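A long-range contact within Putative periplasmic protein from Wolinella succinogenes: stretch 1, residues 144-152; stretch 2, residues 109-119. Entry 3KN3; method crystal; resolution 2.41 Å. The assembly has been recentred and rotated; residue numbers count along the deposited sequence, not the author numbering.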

# COMPACT_ATOMS: atom_id res chain seq x y z
N LYS A 144 -12.74 6.45 20.42
CA LYS A 144 -13.29 6.22 21.75
C LYS A 144 -14.68 5.61 21.76
O LYS A 144 -15.31 5.53 22.81
CB LYS A 144 -13.27 7.53 22.56
CG LYS A 144 -11.94 8.28 22.47
CD LYS A 144 -11.79 9.35 23.55
CE LYS A 144 -12.57 10.63 23.23
NZ LYS A 144 -12.46 11.65 24.32
N GLU A 145 -15.16 5.20 20.58
CA GLU A 145 -16.49 4.62 20.46
C GLU A 145 -16.46 3.18 20.92
O GLU A 145 -15.46 2.49 20.73
CB GLU A 145 -16.97 4.65 19.01
CG GLU A 145 -17.96 5.75 18.72
CD GLU A 145 -17.28 7.06 18.44
OE1 GLU A 145 -17.80 7.84 17.60
OE2 GLU A 145 -16.22 7.32 19.05
N SER A 146 -17.56 2.73 21.52
CA SER A 146 -17.59 1.37 22.05
C SER A 146 -17.37 0.31 20.96
O SER A 146 -16.76 -0.73 21.22
CB SER A 146 -18.87 1.12 22.85
OG SER A 146 -20.04 1.34 22.08
N TRP A 147 -17.83 0.60 19.74
CA TRP A 147 -17.77 -0.37 18.63
C TRP A 147 -16.43 -0.39 17.88
O TRP A 147 -16.18 -1.27 17.06
CB TRP A 147 -18.92 -0.11 17.64
CG TRP A 147 -18.99 1.32 17.26
CD1 TRP A 147 -19.71 2.29 17.88
CD2 TRP A 147 -18.28 1.97 16.19
NE1 TRP A 147 -19.50 3.50 17.27
CE2 TRP A 147 -18.63 3.33 16.23
CE3 TRP A 147 -17.39 1.53 15.21
CZ2 TRP A 147 -18.13 4.25 15.32
CZ3 TRP A 147 -16.89 2.45 14.31
CH2 TRP A 147 -17.26 3.79 14.37
N TYR A 148 -15.58 0.58 18.18
CA TYR A 148 -14.29 0.71 17.51
C TYR A 148 -13.16 0.10 18.36
O TYR A 148 -12.71 0.68 19.34
CB TYR A 148 -14.02 2.20 17.19
CG TYR A 148 -12.76 2.45 16.41
CD1 TYR A 148 -11.59 2.88 17.04
CD2 TYR A 148 -12.72 2.25 15.05
CE1 TYR A 148 -10.42 3.11 16.31
CE2 TYR A 148 -11.58 2.47 14.32
CZ TYR A 148 -10.43 2.90 14.94
OH TYR A 148 -9.30 3.11 14.17
N ILE A 149 -12.72 -1.09 17.97
CA ILE A 149 -11.74 -1.86 18.71
C ILE A 149 -10.34 -1.80 18.04
O ILE A 149 -10.22 -1.97 16.82
CB ILE A 149 -12.22 -3.33 18.90
CG1 ILE A 149 -13.19 -3.41 20.08
CG2 ILE A 149 -11.06 -4.28 19.19
CD1 ILE A 149 -14.45 -2.61 19.90
N GLU A 150 -9.31 -1.54 18.84
CA GLU A 150 -7.92 -1.57 18.39
C GLU A 150 -7.24 -2.87 18.87
O GLU A 150 -7.03 -3.07 20.06
CB GLU A 150 -7.16 -0.35 18.90
CG GLU A 150 -8.06 0.87 19.15
CD GLU A 150 -7.38 2.20 18.82
OE1 GLU A 150 -7.56 3.17 19.58
OE2 GLU A 150 -6.67 2.27 17.79
N ALA A 151 -6.93 -3.74 17.92
CA ALA A 151 -6.33 -5.05 18.21
C ALA A 151 -4.86 -4.99 18.63
O ALA A 151 -4.42 -5.74 19.51
CB ALA A 151 -6.48 -5.96 17.01
N GLY A 152 -4.08 -4.12 17.99
CA GLY A 152 -2.64 -4.10 18.18
C GLY A 152 -2.07 -5.44 17.74
O GLY A 152 -1.44 -6.15 18.53
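Stretch 2 (109-119) LIEKEQVKFVS

Stretch 2 enters the contact as the last part of a helix that begins earlier in the chain, leaves it through a Schellman motif in which Gln 114 adopts positive phi (53°), and continues into strand 117-119. This strand runs parallel to strand 148-150 of stretch 1, with their N-to-C directions 28° apart (signed crossing angle -28°) and an axial approach of 4.6 Å. Together the two stretches bury 672 Å².

Along stretch 1, Lys 144 makes no contact. The CA-to-CB bond of Glu 145 points toward stretch 2, and its OE1 lies 3.2 Å from OE2 of Glu 111; these like charges are not bonded to each other, but both oxygens find hydrogen bonds elsewhere in the structure. A type I turn from Glu 145 to Tyr 148, closed by the bond from Tyr 148 N to Glu 145 O (3.2 Å), leads into the strand and carries Trp 147, the residue most covered by the other stretch. Its indole packs into the helix-to-strand bend: CZ3 is 3.7 Å from Ile 110 CG2, CZ2 is 3.6 Å from Glu 111 CG, and Gln 114 CA sits over the five-membered ring, 4.0 Å from its centroid, in a CH-pi contact.

The Trp 147 carbonyl O starts the parallel ladder by accepting a bond from Phe 117 N (3.0 Å). Strand alternation puts Tyr 148, Phe 117, Glu 150 and Ser 119 on one face of the sheet and Ile 149 and Val 118 on the other, so the paired rings come together, CE2 of Tyr 148 3.8 Å from CD2 of Phe 117. Ile 149 bonds through both backbone groups, N to Phe 117 O (3.0 Å) and O to Ser 119 N (2.6 Å), flanking its bridge partner Val 118. Ala 151 N completes the ladder on Ser 119 O (2.9 Å), while CB of Ala 151 lies 4.0 Å from Val 118 CG1.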

# COMPACT_ATOMS: atom_id res chain seq x y z
N LEU A 109 -22.57 4.77 8.22
CA LEU A 109 -23.56 3.78 8.57
C LEU A 109 -23.06 2.91 9.71
O LEU A 109 -23.79 2.58 10.63
CB LEU A 109 -23.88 2.90 7.36
CG LEU A 109 -25.05 1.93 7.58
CD1 LEU A 109 -26.27 2.70 8.08
CD2 LEU A 109 -25.38 1.14 6.31
N ILE A 110 -21.79 2.52 9.62
CA ILE A 110 -21.13 1.74 10.64
C ILE A 110 -21.22 2.46 11.98
O ILE A 110 -21.56 1.87 13.00
CB ILE A 110 -19.65 1.49 10.26
CG1 ILE A 110 -19.57 0.40 9.19
CG2 ILE A 110 -18.84 1.08 11.46
CD1 ILE A 110 -18.22 0.33 8.49
N GLU A 111 -20.93 3.76 11.97
CA GLU A 111 -21.05 4.54 13.19
C GLU A 111 -22.48 4.59 13.70
O GLU A 111 -22.76 4.28 14.86
CB GLU A 111 -20.52 5.95 12.96
CG GLU A 111 -20.42 6.74 14.24
CD GLU A 111 -19.93 8.14 14.00
OE1 GLU A 111 -20.37 8.74 13.00
OE2 GLU A 111 -19.12 8.63 14.82
N LYS A 112 -23.40 4.99 12.81
CA LYS A 112 -24.81 5.09 13.15
C LYS A 112 -25.34 3.79 13.78
O LYS A 112 -25.91 3.81 14.87
CB LYS A 112 -25.64 5.48 11.91
CG LYS A 112 -27.15 5.54 12.12
CD LYS A 112 -27.83 6.49 11.12
CE LYS A 112 -28.75 5.77 10.14
NZ LYS A 112 -30.10 5.48 10.69
N GLU A 113 -25.14 2.67 13.10
CA GLU A 113 -25.63 1.40 13.62
C GLU A 113 -24.70 0.79 14.66
O GLU A 113 -25.01 -0.23 15.26
CB GLU A 113 -25.89 0.42 12.47
CG GLU A 113 -26.94 0.92 11.50
CD GLU A 113 -27.33 -0.12 10.48
OE1 GLU A 113 -26.72 -1.20 10.50
OE2 GLU A 113 -28.23 0.15 9.66
N GLN A 114 -23.55 1.44 14.86
CA GLN A 114 -22.52 0.94 15.79
C GLN A 114 -22.12 -0.50 15.51
O GLN A 114 -22.19 -1.34 16.40
CB GLN A 114 -22.99 1.07 17.24
CG GLN A 114 -23.19 2.50 17.72
CD GLN A 114 -23.42 2.58 19.22
OE1 GLN A 114 -22.54 3.01 19.98
NE2 GLN A 114 -24.61 2.17 19.67
N VAL A 115 -21.72 -0.81 14.28
CA VAL A 115 -21.23 -2.16 13.98
C VAL A 115 -19.76 -2.29 14.38
O VAL A 115 -18.99 -1.33 14.36
CB VAL A 115 -21.41 -2.55 12.50
CG1 VAL A 115 -22.79 -2.15 12.01
CG2 VAL A 115 -20.37 -1.89 11.67
N LYS A 116 -19.38 -3.49 14.77
CA LYS A 116 -18.03 -3.71 15.26
C LYS A 116 -17.03 -3.47 14.15
O LYS A 116 -17.14 -4.02 13.06
CB LYS A 116 -17.89 -5.12 15.85
CG LYS A 116 -16.50 -5.45 16.34
CD LYS A 116 -16.18 -4.79 17.69
CE LYS A 116 -17.19 -5.12 18.80
NZ LYS A 116 -17.38 -6.58 19.08
N PHE A 117 -16.05 -2.63 14.43
CA PHE A 117 -14.96 -2.40 13.51
C PHE A 117 -13.62 -2.59 14.21
O PHE A 117 -13.33 -1.94 15.20
CB PHE A 117 -15.04 -1.00 12.90
CG PHE A 117 -14.02 -0.78 11.84
CD1 PHE A 117 -14.32 -0.97 10.51
CD2 PHE A 117 -12.71 -0.44 12.18
CE1 PHE A 117 -13.36 -0.78 9.54
CE2 PHE A 117 -11.75 -0.26 11.21
CZ PHE A 117 -12.08 -0.44 9.89
N VAL A 118 -12.79 -3.47 13.65
CA VAL A 118 -11.50 -3.78 14.23
C VAL A 118 -10.33 -3.08 13.53
O VAL A 118 -10.06 -3.31 12.36
CB VAL A 118 -11.24 -5.29 14.23
CG1 VAL A 118 -9.93 -5.61 14.97
CG2 VAL A 118 -12.44 -6.03 14.84
N SER A 119 -9.63 -2.25 14.28
CA SER A 119 -8.47 -1.55 13.76
C SER A 119 -7.18 -2.31 14.12
O SER A 119 -7.11 -2.99 15.15
CB SER A 119 -8.43 -0.14 14.35
OG SER A 119 -7.18 0.48 14.14